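Local coordinates for protein interferon (Danio rerio, PDB 3PIV) that probably acts as a secreted type I interferon-like cytokine in antiviral defence, signalling by binding a cell-surface cytokine receptor, at residues V56-L59 and D60-H64; E113-I116 and K117-F120. All coordinates share one frame; numbering follows the deposited sequence.

Contact 1. Residues V56-L59 and D60-H64; sequences VLTL and DHIIH
Val-56 and Asp-60 sit one turn apart on helix 48-66, their side chains leaning out along a shared course, with Val-56 CG1 3.7 Å from Asp-60 OD2. This is i to i+4 packing within one helix of the interferon helical bundle. The backbone underneath is regular: Asp-60 N bonds to Val-56 O, His-61 N to Leu-57 O, Ile-62 N to Thr-58 O at 2.9 Å, and Ile-63 N to Leu-59 O, the last pair close to straight with an N-H...O angle of 168°. With CG anti to the carbonyl carbon (chi1 -76°), the Asp-60 carboxylate folds back along the helix, so that CG lies 3.3 Å from Val-56 O. From there both oxygens reach helix 79-101: OD2 makes a salt bridge to Lys-97 and OD1 a hydrogen bond to Ser-93, two grips that should fix the rotation of the group and favour its charged form.

A different side of the helix carries Thr-58 and Ile-62. Their methyls, Thr-58 CG2 and Ile-62 CD1, come within 4.3 Å of each other, and both residues pack on His-147 of helix 134-158. Thr-58 OG1 turns back one turn to hydrogen-bond Phe-54 O, which satisfies this hydroxyl in the buried interior. Leu-59 touches Leu-89 of helix 79-101 and Met-151 of helix 134-158. The His-61 ring leans back toward the preceding turn, with Thr-58 CA at its edge, and the nearest atom of the His-61 side chain is about 3 Å from a bound nickel ion. Ile-63 follows the same backward course on another side: its CG1 branch runs beside the backbone N and brings CD1 to 3.1 Å from Leu-59 O.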
ATOM      1  N   VAL A  56       0.360  -8.068   3.584  1.00 13.35           N
ATOM      2  CA  VAL A  56      -0.057  -8.660   2.317  1.00 16.76           C
ATOM      3  C   VAL A  56      -1.314  -7.989   1.800  1.00 12.94           C
ATOM      4  O   VAL A  56      -1.368  -7.623   0.634  1.00 12.93           O
ATOM      5  CB  VAL A  56      -0.309 -10.165   2.404  1.00 15.64           C
ATOM      6  CG1 VAL A  56      -0.917 -10.686   1.075  1.00 14.19           C
ATOM      7  CG2 VAL A  56       0.978 -10.882   2.712  1.00 16.01           C
ATOM      8  N   LEU A  57      -2.309  -7.817   2.671  1.00 12.41           N
ATOM      9  CA  LEU A  57      -3.557  -7.169   2.291  1.00 12.92           C
ATOM     10  C   LEU A  57      -3.313  -5.781   1.722  1.00 14.91           C
ATOM     11  O   LEU A  57      -3.806  -5.456   0.646  1.00 15.88           O
ATOM     12  CB  LEU A  57      -4.518  -7.070   3.485  1.00 19.13           C
ATOM     13  CG  LEU A  57      -5.207  -8.362   3.920  1.00 16.44           C
ATOM     14  CD1 LEU A  57      -5.949  -8.114   5.189  1.00 16.53           C
ATOM     15  CD2 LEU A  57      -6.145  -8.904   2.812  1.00 17.78           C
ATOM     16  N   THR A  58      -2.542  -4.975   2.447  1.00 10.99           N
ATOM     17  CA  THR A  58      -2.267  -3.608   2.039  1.00 14.92           C
ATOM     18  C   THR A  58      -1.427  -3.519   0.751  1.00 14.30           C
ATOM     19  O   THR A  58      -1.724  -2.713  -0.144  1.00 14.71           O
ATOM     20  CB  THR A  58      -1.608  -2.795   3.190  1.00 12.42           C
ATOM     21  OG1 THR A  58      -2.317  -3.041   4.416  1.00 12.85           O
ATOM     22  CG2 THR A  58      -1.676  -1.325   2.875  1.00 13.30           C
ATOM     23  N   LEU A  59      -0.391  -4.345   0.652  1.00 13.58           N
ATOM     24  CA  LEU A  59       0.407  -4.377  -0.563  1.00 13.97           C
ATOM     25  C   LEU A  59      -0.497  -4.655  -1.757  1.00 11.02           C
ATOM     26  O   LEU A  59      -0.397  -4.026  -2.807  1.00 13.45           O
ATOM     27  CB  LEU A  59       1.501  -5.455  -0.471  1.00 13.01           C
ATOM     28  CG  LEU A  59       2.732  -5.159   0.405  1.00 14.00           C
ATOM     29  CD1 LEU A  59       3.498  -6.439   0.615  1.00 16.07           C
ATOM     30  CD2 LEU A  59       3.651  -4.083  -0.195  1.00 12.48           C
ATOM     31  N   ASP A  60      -1.396  -5.603  -1.589  1.00 10.55           N
ATOM     32  CA  ASP A  60      -2.209  -6.020  -2.716  1.00 15.36           C
ATOM     33  C   ASP A  60      -3.184  -4.917  -3.096  1.00 12.17           C
ATOM     34  O   ASP A  60      -3.465  -4.727  -4.278  1.00 11.87           O
ATOM     35  CB  ASP A  60      -2.934  -7.331  -2.427  1.00 12.90           C
ATOM     36  CG  ASP A  60      -2.020  -8.556  -2.513  1.00 16.79           C
ATOM     37  OD1 ASP A  60      -0.846  -8.446  -2.909  1.00 14.73           O
ATOM     38  OD2 ASP A  60      -2.493  -9.652  -2.165  1.00 19.08           O
ATOM     39  N   HIS A  61      -3.651  -4.165  -2.099  1.00 12.22           N
ATOM     40  CA  HIS A  61      -4.567  -3.057  -2.339  1.00 10.56           C
ATOM     41  C   HIS A  61      -3.874  -1.933  -3.080  1.00 12.53           C
ATOM     42  O   HIS A  61      -4.441  -1.335  -3.986  1.00 13.31           O
ATOM     43  CB  HIS A  61      -5.153  -2.522  -1.018  1.00 13.84           C
ATOM     44  CG  HIS A  61      -6.341  -3.297  -0.534  1.00 15.20           C
ATOM     45  ND1 HIS A  61      -6.436  -3.807   0.745  1.00 15.98           N
ATOM     46  CD2 HIS A  61      -7.472  -3.675  -1.173  1.00 15.06           C
ATOM     47  CE1 HIS A  61      -7.583  -4.450   0.876  1.00 16.98           C
ATOM     48  NE2 HIS A  61      -8.221  -4.402  -0.284  1.00 16.84           N
ATOM     49  N   ILE A  62      -2.645  -1.632  -2.677  1.00 13.94           N
ATOM     50  CA  ILE A  62      -1.873  -0.598  -3.353  1.00 11.32           C
ATOM     51  C   ILE A  62      -1.603  -1.010  -4.801  1.00 12.81           C
ATOM     52  O   ILE A  62      -1.759  -0.217  -5.717  1.00 12.90           O
ATOM     53  CB  ILE A  62      -0.536  -0.339  -2.636  1.00 11.33           C
ATOM     54  CG1 ILE A  62      -0.787   0.337  -1.278  1.00 10.02           C
ATOM     55  CG2 ILE A  62       0.370   0.513  -3.505  1.00  9.14           C
ATOM     56  CD1 ILE A  62       0.466   0.413  -0.373  1.00 13.97           C
ATOM     57  N   ILE A  63      -1.204  -2.262  -5.011  1.00 14.71           N
ATOM     58  CA  ILE A  63      -0.967  -2.734  -6.370  1.00 12.62           C
ATOM     59  C   ILE A  63      -2.227  -2.524  -7.208  1.00 12.14           C
ATOM     60  O   ILE A  63      -2.181  -1.977  -8.301  1.00 12.02           O
ATOM     61  CB  ILE A  63      -0.551  -4.219  -6.399  1.00 11.05           C
ATOM     62  CG1 ILE A  63       0.837  -4.382  -5.775  1.00 13.39           C
ATOM     63  CG2 ILE A  63      -0.595  -4.748  -7.814  1.00 13.69           C
ATOM     64  CD1 ILE A  63       1.045  -5.687  -5.039  1.00 13.75           C
ATOM     65  N   HIS A  64      -3.361  -2.919  -6.655  1.00 13.69           N
ATOM     66  CA  HIS A  64      -4.615  -2.849  -7.381  1.00 15.69           C
ATOM     67  C   HIS A  64      -5.023  -1.420  -7.693  1.00 16.19           C
ATOM     68  O   HIS A  64      -5.522  -1.132  -8.790  1.00 13.19           O
ATOM     69  CB  HIS A  64      -5.696  -3.591  -6.605  1.00 15.04           C
ATOM     70  CG  HIS A  64      -5.431  -5.061  -6.502  1.00 18.10           C
ATOM     71  ND1 HIS A  64      -5.935  -5.845  -5.490  1.00 22.06           N
ATOM     72  CD2 HIS A  64      -4.698  -5.884  -7.293  1.00 15.78           C
ATOM     73  CE1 HIS A  64      -5.534  -7.097  -5.665  1.00 22.42           C
ATOM     74  NE2 HIS A  64      -4.783  -7.144  -6.750  1.00 22.22           N
TER

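Contact 2. Residues E113-I116 and K117-F120; sequences EIRI and KRHF
This is a contact between successive turns of helix 111-129, partly buried, with one side against helix 48-66 and another bearing exposed charged residues. On the inner side Ile-116 and Phe-120 run alongside each other in the same direction. Ile-116 CG1 is anti to the backbone N (chi1 -163°), which sends the branch toward the next turn, and its second torsion (61°) then sets CD1 3.6 Å from Phe-120 CE2. Ile-116 O lies in plane at the edge of the phenyl ring, 3.3 Å from CD2, while also accepting the backbone N-H of Phe-120.

In this helical interferon bundle the same turn meets helix 134-158 through His-119, whose NE2 hydrogen-bonds His-147 NE2. The ring of His-147 also meets that of Phe-120.

On the outer side, Arg-118 keeps to the course of its neighbour Ile-114 and turns at its third torsion, bringing its guanidinium back so that Ile-114 CG2 covers one face, 3.4 Å from NH2. Arg-115 crosses Arg-118 at a slant, the two guanidinium planes 31° apart, and its CG is 4.0 Å from Arg-118 NH1. Farther along, Arg-115 packs on Leu-39 and Leu-42 of helix 37-44.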
ATOM      1  N   GLU A 113      -8.722  -6.252   8.091  1.00 19.52           N
ATOM      2  CA  GLU A 113      -9.035  -6.516   6.683  1.00 18.92           C
ATOM      3  C   GLU A 113     -10.238  -5.696   6.222  1.00 20.79           C
ATOM      4  O   GLU A 113     -10.244  -5.123   5.135  1.00 20.67           O
ATOM      5  CB  GLU A 113      -9.291  -8.009   6.449  1.00 20.64           C
ATOM      6  CG  GLU A 113      -9.740  -8.327   5.021  1.00 21.04           C
ATOM      7  CD  GLU A 113      -9.978  -9.813   4.781  1.00 24.13           C
ATOM      8  OE1 GLU A 113      -9.453 -10.642   5.551  1.00 31.87           O
ATOM      9  OE2 GLU A 113     -10.683 -10.150   3.809  1.00 32.07           O
ATOM     10  N   ILE A 114     -11.258  -5.635   7.064  1.00 19.26           N
ATOM     11  CA  ILE A 114     -12.425  -4.813   6.786  1.00 16.32           C
ATOM     12  C   ILE A 114     -12.085  -3.319   6.672  1.00 19.03           C
ATOM     13  O   ILE A 114     -12.475  -2.656   5.709  1.00 19.18           O
ATOM     14  CB  ILE A 114     -13.510  -5.028   7.875  1.00 21.07           C
ATOM     15  CG1 ILE A 114     -13.936  -6.511   7.908  1.00 23.83           C
ATOM     16  CG2 ILE A 114     -14.680  -4.095   7.629  1.00 22.48           C
ATOM     17  CD1 ILE A 114     -14.911  -6.889   9.002  1.00 19.78           C
ATOM     18  N   ARG A 115     -11.353  -2.789   7.650  1.00 18.10           N
ATOM     19  CA  ARG A 115     -11.021  -1.369   7.671  1.00 20.32           C
ATOM     20  C   ARG A 115     -10.098  -0.975   6.523  1.00 17.65           C
ATOM     21  O   ARG A 115     -10.345   0.025   5.859  1.00 16.85           O
ATOM     22  CB  ARG A 115     -10.408  -0.976   9.022  1.00 18.77           C
ATOM     23  CG  ARG A 115     -11.302  -1.331  10.221  1.00 25.30           C
ATOM     24  CD  ARG A 115     -10.597  -1.115  11.571  1.00 24.26           C
ATOM     25  NE  ARG A 115     -10.219   0.283  11.786  1.00 29.87           N
ATOM     26  CZ  ARG A 115      -9.684   0.756  12.910  1.00 24.49           C
ATOM     27  NH1 ARG A 115      -9.467  -0.048  13.927  1.00 26.51           N
ATOM     28  NH2 ARG A 115      -9.374   2.036  13.013  1.00 19.73           N
ATOM     29  N   ILE A 116      -9.042  -1.755   6.283  1.00 16.87           N
ATOM     30  CA  ILE A 116      -8.126  -1.428   5.187  1.00 13.41           C
ATOM     31  C   ILE A 116      -8.838  -1.472   3.829  1.00 17.00           C
ATOM     32  O   ILE A 116      -8.618  -0.611   2.974  1.00 16.49           O
ATOM     33  CB  ILE A 116      -6.832  -2.298   5.187  1.00 17.74           C
ATOM     34  CG1 ILE A 116      -5.755  -1.653   4.308  1.00 13.71           C
ATOM     35  CG2 ILE A 116      -7.111  -3.751   4.725  1.00 19.01           C
ATOM     36  CD1 ILE A 116      -5.317  -0.277   4.748  1.00 18.14           C
ATOM     37  N   LYS A 117      -9.679  -2.464   3.591  1.00 21.44           N
ATOM     38  CA  LYS A 117     -10.473  -2.505   2.379  1.00 19.43           C
ATOM     39  C   LYS A 117     -11.329  -1.262   2.285  1.00 19.99           C
ATOM     40  O   LYS A 117     -11.359  -0.605   1.307  1.00 19.73           O
ATOM     41  CB  LYS A 117     -11.357  -3.706   2.361  1.00 21.22           C
ATOM     42  CG  LYS A 117     -12.086  -3.852   1.099  1.00 25.67           C
ATOM     43  CD  LYS A 117     -12.995  -5.010   1.065  1.00 35.18           C
ATOM     44  CE  LYS A 117     -12.990  -5.684  -0.285  1.00 46.86           C
ATOM     45  NZ  LYS A 117     -14.151  -6.583  -0.525  1.00 45.23           N
ATOM     46  N   ARG A 118     -12.002  -0.957   3.371  1.00 21.74           N
ATOM     47  CA  ARG A 118     -12.838   0.231   3.440  1.00 24.13           C
ATOM     48  C   ARG A 118     -12.059   1.500   3.045  1.00 25.52           C
ATOM     49  O   ARG A 118     -12.556   2.359   2.305  1.00 24.47           O
ATOM     50  CB  ARG A 118     -13.392   0.342   4.857  1.00 25.16           C
ATOM     51  CG  ARG A 118     -14.427   1.411   5.086  1.00 29.93           C
ATOM     52  CD  ARG A 118     -14.899   1.361   6.551  1.00 30.82           C
ATOM     53  NE  ARG A 118     -15.822   0.252   6.802  1.00 31.99           N
ATOM     54  CZ  ARG A 118     -15.827  -0.491   7.904  1.00 28.15           C
ATOM     55  NH1 ARG A 118     -14.949  -0.271   8.876  1.00 22.80           N
ATOM     56  NH2 ARG A 118     -16.719  -1.460   8.036  1.00 28.10           N
ATOM     57  N   HIS A 119     -10.833   1.625   3.538  1.00 19.41           N
ATOM     58  CA  HIS A 119     -10.020   2.774   3.171  1.00 17.65           C
ATOM     59  C   HIS A 119      -9.692   2.804   1.670  1.00 15.99           C
ATOM     60  O   HIS A 119      -9.812   3.836   1.013  1.00 13.55           O
ATOM     61  CB  HIS A 119      -8.746   2.820   4.015  1.00 16.15           C
ATOM     62  CG  HIS A 119      -7.676   3.692   3.444  1.00 15.21           C
ATOM     63  ND1 HIS A 119      -7.808   5.060   3.338  1.00 19.19           N
ATOM     64  CD2 HIS A 119      -6.453   3.392   2.946  1.00 14.78           C
ATOM     65  CE1 HIS A 119      -6.707   5.568   2.811  1.00 16.48           C
ATOM     66  NE2 HIS A 119      -5.874   4.576   2.552  1.00 19.73           N
ATOM     67  N   PHE A 120      -9.290   1.673   1.110  1.00 16.53           N
ATOM     68  CA  PHE A 120      -8.933   1.672  -0.302  1.00 17.44           C
ATOM     69  C   PHE A 120     -10.138   1.878  -1.202  1.00 17.92           C
ATOM     70  O   PHE A 120     -10.021   2.464  -2.271  1.00 18.00           O
ATOM     71  CB  PHE A 120      -8.121   0.427  -0.672  1.00 16.08           C
ATOM     72  CG  PHE A 120      -6.676   0.569  -0.343  1.00 14.31           C
ATOM     73  CD1 PHE A 120      -5.789   1.091  -1.280  1.00 13.62           C
ATOM     74  CD2 PHE A 120      -6.212   0.264   0.926  1.00 12.67           C
ATOM     75  CE1 PHE A 120      -4.447   1.265  -0.966  1.00 14.54           C
ATOM     76  CE2 PHE A 120      -4.872   0.438   1.256  1.00 10.60           C
ATOM     77  CZ  PHE A 120      -3.983   0.938   0.306  1.00 13.53           C
TER

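Overall arrangement
Contact 1 comes first in the chain, on helix 48-66, and contact 2 follows on helix 111-129; helix 79-101 lies between them in sequence. Their centres are about 11 Å apart, and the two helices touch directly. Phe-120 makes two of the contacts along this seam: its CG is 3.5 Å from His-61 CB, the two rings meet with planes at about 15°, and its CZ packs 3.6 Å from Ile-62 CG1. One turn back, Ile-116 meets Thr-58, and Glu-113 CB meets Leu-57 CD1. Helix 134-158 joins both contacts through His-147, so three helices of the four-helix-type cytokine bundle pack together here, with the nickel ion near His-61 and Phe-120.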